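Local coordinates for protein coproheme decarboxylase (Thermus thermophilus, PDB 1VDH) that catalyses the hydrogen peroxide-dependent decarboxylation of Fe-coproporphyrin III to heme b, the last step of coproporphyrin-dependent heme biosynthesis, as a homopentamer, at residues G46-R49 with E50-L54; A89-R92 with L93-A97. All coordinates share one frame; numbering follows the deposited sequence.

Contact 1. Residues G46-R49 with E50-L54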
ATOM      1  N   GLY A  46      20.555  -6.705 -30.638  1.00 15.11           N
ATOM      2  CA  GLY A  46      19.761  -6.651 -31.855  1.00 14.01           C
ATOM      3  C   GLY A  46      18.520  -5.794 -31.659  1.00 14.15           C
ATOM      4  O   GLY A  46      18.157  -5.005 -32.529  1.00 13.65           O
ATOM      5  N   LEU A  47      17.869  -5.947 -30.507  1.00 13.83           N
ATOM      6  CA  LEU A  47      16.675  -5.166 -30.197  1.00 13.66           C
ATOM      7  C   LEU A  47      17.010  -3.675 -30.059  1.00 13.70           C
ATOM      8  O   LEU A  47      16.342  -2.824 -30.654  1.00 12.92           O
ATOM      9  CB  LEU A  47      16.022  -5.679 -28.909  1.00 14.31           C
ATOM     10  CG  LEU A  47      14.802  -4.901 -28.406  1.00 16.14           C
ATOM     11  CD1 LEU A  47      13.721  -4.830 -29.487  1.00 15.18           C
ATOM     12  CD2 LEU A  47      14.272  -5.554 -27.146  1.00 17.31           C
ATOM     13  N   VAL A  48      18.046  -3.374 -29.277  1.00 14.32           N
ATOM     14  CA  VAL A  48      18.489  -1.998 -29.047  1.00 15.07           C
ATOM     15  C   VAL A  48      18.945  -1.349 -30.355  1.00 16.15           C
ATOM     16  O   VAL A  48      18.816  -0.138 -30.537  1.00 16.58           O
ATOM     17  CB  VAL A  48      19.625  -1.948 -27.997  1.00 17.08           C
ATOM     18  CG1 VAL A  48      20.144  -0.519 -27.828  1.00 18.11           C
ATOM     19  CG2 VAL A  48      19.117  -2.474 -26.659  1.00 17.56           C
ATOM     20  N   ARG A  49      19.461  -2.167 -31.267  1.00 18.43           N
ATOM     21  CA  ARG A  49      19.908  -1.686 -32.570  1.00 18.62           C
ATOM     22  C   ARG A  49      18.699  -1.172 -33.353  1.00 16.35           C
ATOM     23  O   ARG A  49      18.785  -0.154 -34.036  1.00 15.90           O
ATOM     24  CB  ARG A  49      20.616  -2.810 -33.334  1.00 22.61           C
ATOM     25  CG  ARG A  49      21.177  -2.400 -34.685  1.00 27.63           C
ATOM     26  CD  ARG A  49      22.161  -3.441 -35.208  1.00 32.70           C
ATOM     27  NE  ARG A  49      21.533  -4.741 -35.443  1.00 35.52           N
ATOM     28  CZ  ARG A  49      21.990  -5.899 -34.968  1.00 37.36           C
ATOM     29  NH1 ARG A  49      21.347  -7.026 -35.244  1.00 37.20           N
ATOM     30  NH2 ARG A  49      23.075  -5.932 -34.199  1.00 37.03           N
ATOM     31  N   GLU A  50      17.568  -1.864 -33.225  1.00 15.37           N
ATOM     32  CA  GLU A  50      16.336  -1.460 -33.899  1.00 14.32           C
ATOM     33  C   GLU A  50      15.897  -0.083 -33.402  1.00 13.37           C
ATOM     34  O   GLU A  50      15.495   0.772 -34.191  1.00 12.02           O
ATOM     35  CB  GLU A  50      15.219  -2.483 -33.650  1.00 17.22           C
ATOM     36  CG  GLU A  50      15.466  -3.843 -34.301  1.00 20.66           C
ATOM     37  CD  GLU A  50      14.389  -4.873 -33.983  1.00 22.71           C
ATOM     38  OE1 GLU A  50      14.702  -6.077 -34.045  1.00 25.36           O
ATOM     39  OE2 GLU A  50      13.238  -4.491 -33.675  1.00 25.10           O
ATOM     40  N   TRP A  51      15.981   0.126 -32.090  1.00 12.73           N
ATOM     41  CA  TRP A  51      15.603   1.405 -31.491  1.00 12.15           C
ATOM     42  C   TRP A  51      16.563   2.492 -31.988  1.00 13.68           C
ATOM     43  O   TRP A  51      16.150   3.609 -32.301  1.00 14.00           O
ATOM     44  CB  TRP A  51      15.662   1.309 -29.959  1.00 11.35           C
ATOM     45  CG  TRP A  51      14.727   0.286 -29.357  1.00 10.21           C
ATOM     46  CD1 TRP A  51      13.714  -0.385 -29.992  1.00 11.50           C
ATOM     47  CD2 TRP A  51      14.704  -0.155 -27.993  1.00 10.45           C
ATOM     48  NE1 TRP A  51      13.062  -1.209 -29.105  1.00  9.32           N
ATOM     49  CE2 TRP A  51      13.648  -1.087 -27.872  1.00 10.82           C
ATOM     50  CE3 TRP A  51      15.472   0.149 -26.860  1.00 10.66           C
ATOM     51  CZ2 TRP A  51      13.341  -1.720 -26.661  1.00 11.50           C
ATOM     52  CZ3 TRP A  51      15.166  -0.482 -25.653  1.00  9.84           C
ATOM     53  CH2 TRP A  51      14.109  -1.405 -25.566  1.00 10.73           C
ATOM     54  N   ARG A  52      17.838   2.135 -32.094  1.00 15.71           N
ATOM     55  CA  ARG A  52      18.878   3.045 -32.562  1.00 18.72           C
ATOM     56  C   ARG A  52      18.587   3.500 -33.997  1.00 18.51           C
ATOM     57  O   ARG A  52      18.587   4.693 -34.288  1.00 17.97           O
ATOM     58  CB  ARG A  52      20.236   2.344 -32.498  1.00 21.30           C
ATOM     59  CG  ARG A  52      21.435   3.252 -32.694  1.00 26.33           C
ATOM     60  CD  ARG A  52      22.733   2.456 -32.862  1.00 30.64           C
ATOM     61  NE  ARG A  52      22.897   1.399 -31.863  1.00 34.11           N
ATOM     62  CZ  ARG A  52      23.109   1.603 -30.565  1.00 35.56           C
ATOM     63  NH1 ARG A  52      23.187   2.838 -30.083  1.00 36.80           N
ATOM     64  NH2 ARG A  52      23.251   0.567 -29.747  1.00 35.63           N
ATOM     65  N   GLU A  53      18.305   2.542 -34.879  1.00 19.06           N
ATOM     66  CA  GLU A  53      18.011   2.837 -36.281  1.00 19.70           C
ATOM     67  C   GLU A  53      16.769   3.712 -36.418  1.00 18.56           C
ATOM     68  O   GLU A  53      16.721   4.626 -37.240  1.00 17.68           O
ATOM     69  CB  GLU A  53      17.844   1.535 -37.070  1.00 23.29           C
ATOM     70  CG  GLU A  53      19.124   0.701 -37.131  1.00 28.55           C
ATOM     71  CD  GLU A  53      18.939  -0.662 -37.790  1.00 33.09           C
ATOM     72  OE1 GLU A  53      19.965  -1.298 -38.118  1.00 34.43           O
ATOM     73  OE2 GLU A  53      17.780  -1.107 -37.970  1.00 35.14           O
ATOM     74  N   LEU A  54      15.780   3.440 -35.578  1.00 17.21           N
ATOM     75  CA  LEU A  54      14.530   4.189 -35.559  1.00 16.17           C
ATOM     76  C   LEU A  54      14.811   5.641 -35.117  1.00 15.85           C
ATOM     77  O   LEU A  54      14.246   6.601 -35.653  1.00 13.83           O
ATOM     78  CB  LEU A  54      13.577   3.462 -34.607  1.00 19.84           C
ATOM     79  CG  LEU A  54      12.169   3.899 -34.240  1.00 23.59           C
ATOM     80  CD1 LEU A  54      11.363   2.663 -33.857  1.00 25.34           C
ATOM     81  CD2 LEU A  54      12.231   4.873 -33.081  1.00 25.25           C
TER
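L47 and W51, one helical turn apart on helix 34-56, make the main apolar contact between 46-49 and 50-54. L47 CG sits 3.9 Å from W51 CZ2, and its CD1 branch comes to 3.7 Å from W51 NE1, so the leucine meets the indole obliquely, along its NE1-CE2-CZ2 rim. With chi1 at 176°, CG of L47 stands anti to the backbone N and beside the carbonyl carbon, which carries the isobutyl group forward along the helix to the ring. The carbonyl oxygen L47 O lies 3.6 Å above the same indole plane, offset toward its rim. V48 CG2 is 4.5 Å from W51 CE3, a looser contact.

The backbone supplies the polar frame. R52 N donates to V48 O at 2.9 Å, and E53 N reaches R49 O at 2.9 Å with an N-H...O angle of 164°, the straighter of the two; W51 N to L47 O is weak.

Among the charged side chains, R49 and E53 run side by side and point the same way, R49 CG being 3.8 Å from E53 OE1. Their charged ends do not touch: R49 NE stays 4.6 Å from E53 OE1, with the guanidinium and carboxylate planes 48° apart. E50 instead directs its carboxylate to R92.

The indole also packs on A89 and N78 and forms a cation-pi contact with R80. With an alanine here, the L47 side chain is likely to lose its flat partner and R80 its aromatic one. The chemistry thus sorts the residues: L47 and W51 form the apolar part, E50 carries a charge to helix 83-95, and on the exposed part R49 and E53, whose charged atoms do not meet, are likely to attract each other modestly.

Contact 2. Residues A89-R92 with L93-A97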
ATOM      1  N   ALA A  89       7.767  -2.233 -28.712  1.00 15.72           N
ATOM      2  CA  ALA A  89       9.076  -2.201 -28.058  1.00 16.23           C
ATOM      3  C   ALA A  89       9.013  -2.899 -26.701  1.00 16.51           C
ATOM      4  O   ALA A  89       9.921  -3.643 -26.318  1.00 15.85           O
ATOM      5  CB  ALA A  89       9.547  -0.753 -27.890  1.00 15.20           C
ATOM      6  N   GLU A  90       7.908  -2.665 -26.001  1.00 14.95           N
ATOM      7  CA  GLU A  90       7.650  -3.232 -24.691  1.00 15.02           C
ATOM      8  C   GLU A  90       7.488  -4.754 -24.752  1.00 14.19           C
ATOM      9  O   GLU A  90       8.044  -5.481 -23.925  1.00 12.18           O
ATOM     10  CB  GLU A  90       6.391  -2.577 -24.128  1.00 15.26           C
ATOM     11  CG  GLU A  90       5.907  -3.118 -22.817  1.00 16.33           C
ATOM     12  CD  GLU A  90       4.673  -2.390 -22.340  1.00 14.05           C
ATOM     13  OE1 GLU A  90       4.759  -1.723 -21.294  1.00 14.04           O
ATOM     14  OE2 GLU A  90       3.626  -2.469 -23.019  1.00 14.90           O
ATOM     15  N   ALA A  91       6.723  -5.228 -25.731  1.00 13.46           N
ATOM     16  CA  ALA A  91       6.495  -6.660 -25.899  1.00 13.20           C
ATOM     17  C   ALA A  91       7.787  -7.356 -26.335  1.00 12.52           C
ATOM     18  O   ALA A  91       8.113  -8.429 -25.839  1.00 11.99           O
ATOM     19  CB  ALA A  91       5.387  -6.905 -26.916  1.00 11.77           C
ATOM     20  N   ARG A  92       8.520  -6.726 -27.249  1.00 13.28           N
ATOM     21  CA  ARG A  92       9.782  -7.278 -27.743  1.00 14.49           C
ATOM     22  C   ARG A  92      10.792  -7.470 -26.613  1.00 13.43           C
ATOM     23  O   ARG A  92      11.481  -8.488 -26.554  1.00 10.15           O
ATOM     24  CB  ARG A  92      10.375  -6.377 -28.826  1.00 16.90           C
ATOM     25  CG  ARG A  92       9.695  -6.489 -30.185  1.00 20.87           C
ATOM     26  CD  ARG A  92       9.919  -7.860 -30.811  1.00 25.42           C
ATOM     27  NE  ARG A  92      11.338  -8.149 -31.034  1.00 28.98           N
ATOM     28  CZ  ARG A  92      12.067  -7.636 -32.023  1.00 30.52           C
ATOM     29  NH1 ARG A  92      11.519  -6.799 -32.894  1.00 33.73           N
ATOM     30  NH2 ARG A  92      13.345  -7.964 -32.146  1.00 31.29           N
ATOM     31  N   LEU A  93      10.879  -6.489 -25.716  1.00 12.89           N
ATOM     32  CA  LEU A  93      11.801  -6.588 -24.588  1.00 12.27           C
ATOM     33  C   LEU A  93      11.362  -7.715 -23.658  1.00 11.63           C
ATOM     34  O   LEU A  93      12.173  -8.544 -23.243  1.00 10.96           O
ATOM     35  CB  LEU A  93      11.860  -5.264 -23.816  1.00 11.09           C
ATOM     36  CG  LEU A  93      12.766  -5.213 -22.578  1.00 11.21           C
ATOM     37  CD1 LEU A  93      14.207  -5.584 -22.938  1.00 10.94           C
ATOM     38  CD2 LEU A  93      12.700  -3.829 -21.960  1.00  8.54           C
ATOM     39  N   SER A  94      10.066  -7.763 -23.367  1.00 11.51           N
ATOM     40  CA  SER A  94       9.525  -8.782 -22.478  1.00 12.61           C
ATOM     41  C   SER A  94       9.688 -10.215 -22.974  1.00 11.57           C
ATOM     42  O   SER A  94       9.814 -11.135 -22.166  1.00  9.82           O
ATOM     43  CB  SER A  94       8.061  -8.488 -22.150  1.00 13.01           C
ATOM     44  OG  SER A  94       7.966  -7.445 -21.189  1.00 14.33           O
ATOM     45  N   ARG A  95       9.695 -10.414 -24.289  1.00 12.14           N
ATOM     46  CA  ARG A  95       9.863 -11.768 -24.816  1.00 14.22           C
ATOM     47  C   ARG A  95      11.322 -12.164 -25.039  1.00 12.97           C
ATOM     48  O   ARG A  95      11.615 -13.319 -25.351  1.00 10.37           O
ATOM     49  CB  ARG A  95       9.037 -11.990 -26.089  1.00 19.56           C
ATOM     50  CG  ARG A  95       9.414 -11.138 -27.271  1.00 26.66           C
ATOM     51  CD  ARG A  95       8.701 -11.620 -28.536  1.00 32.24           C
ATOM     52  NE  ARG A  95       7.245 -11.610 -28.404  1.00 36.72           N
ATOM     53  CZ  ARG A  95       6.437 -10.718 -28.977  1.00 39.02           C
ATOM     54  NH1 ARG A  95       6.934  -9.745 -29.734  1.00 37.74           N
ATOM     55  NH2 ARG A  95       5.124 -10.803 -28.795  1.00 40.05           N
ATOM     56  N   SER A  96      12.239 -11.217 -24.848  1.00 10.92           N
ATOM     57  CA  SER A  96      13.664 -11.499 -25.030  1.00 10.51           C
ATOM     58  C   SER A  96      14.173 -12.444 -23.942  1.00 10.79           C
ATOM     59  O   SER A  96      13.613 -12.500 -22.844  1.00 10.86           O
ATOM     60  CB  SER A  96      14.478 -10.199 -25.004  1.00 10.25           C
ATOM     61  OG  SER A  96      14.557  -9.666 -23.689  1.00 11.02           O
ATOM     62  N   ALA A  97      15.239 -13.183 -24.247  1.00 10.76           N
ATOM     63  CA  ALA A  97      15.834 -14.105 -23.285  1.00 10.48           C
ATOM     64  C   ALA A  97      16.356 -13.336 -22.071  1.00 11.14           C
ATOM     65  O   ALA A  97      16.292 -13.823 -20.939  1.00 11.07           O
ATOM     66  CB  ALA A  97      16.967 -14.892 -23.938  1.00 11.45           C
TER
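The C-terminal end of helix 83-95, in the chlorite dismutase-type fold of this chain, is where A89-R92 meets L93-A97. Regular i to i+4 bonds run through the last turns: L93 N to A89 O, S94 N to E90 O at 3.1 Å, and R95 N to A91 O at 3.0 Å.

R95 folds back over the preceding turn. Its CG lies between the backbone N and the carbonyl carbon (chi1 63°), 3.3 Å from A91 O, and the bend at chi3 returns the guanidinium so that the same oxygen lies over one face, offset toward the rim. R92 CD meets that group at its edge, in plane, 3.7 Å from R95 NH1. The two guanidinium planes are only 19° apart, yet R92 NE and R95 NH1 keep 4.9 Å between them. E50, the partner of R92, probably offsets some of the like charge; R95 NH2 has a weak hydrogen bond to F246 O of a neighbouring subunit.

By S96 the chain has turned out of the helix (psi 155°). L93 O accepts two bonds there, from S96 N at 3.1 Å and from S96 OG at 2.7 Å, the hydroxyl lying in the carbonyl plane on a lone pair.

Overall arrangement
Contact 1 (46-54) precedes contact 2 (89-97) along the chain, on helices 34-56 and 83-95, with strands 61-67 and 74-80 between those helices. Their centres are about 13 Å apart, and each is about 19 Å from the chain centre, on the same side. The helices meet directly: E50 OE2 forms a salt bridge of 3.0 Å with R92 NH1, and L47 CD2 packs 3.7 Å from L93 CA. Both pack against the curled antiparallel sheet, sharing strand 74-80. Contact 2 also reaches a neighbouring subunit, whereas contact 1 touches none, which places contact 2, but not contact 1, at a subunit boundary of the pentamer, away from the annotated coproheme site.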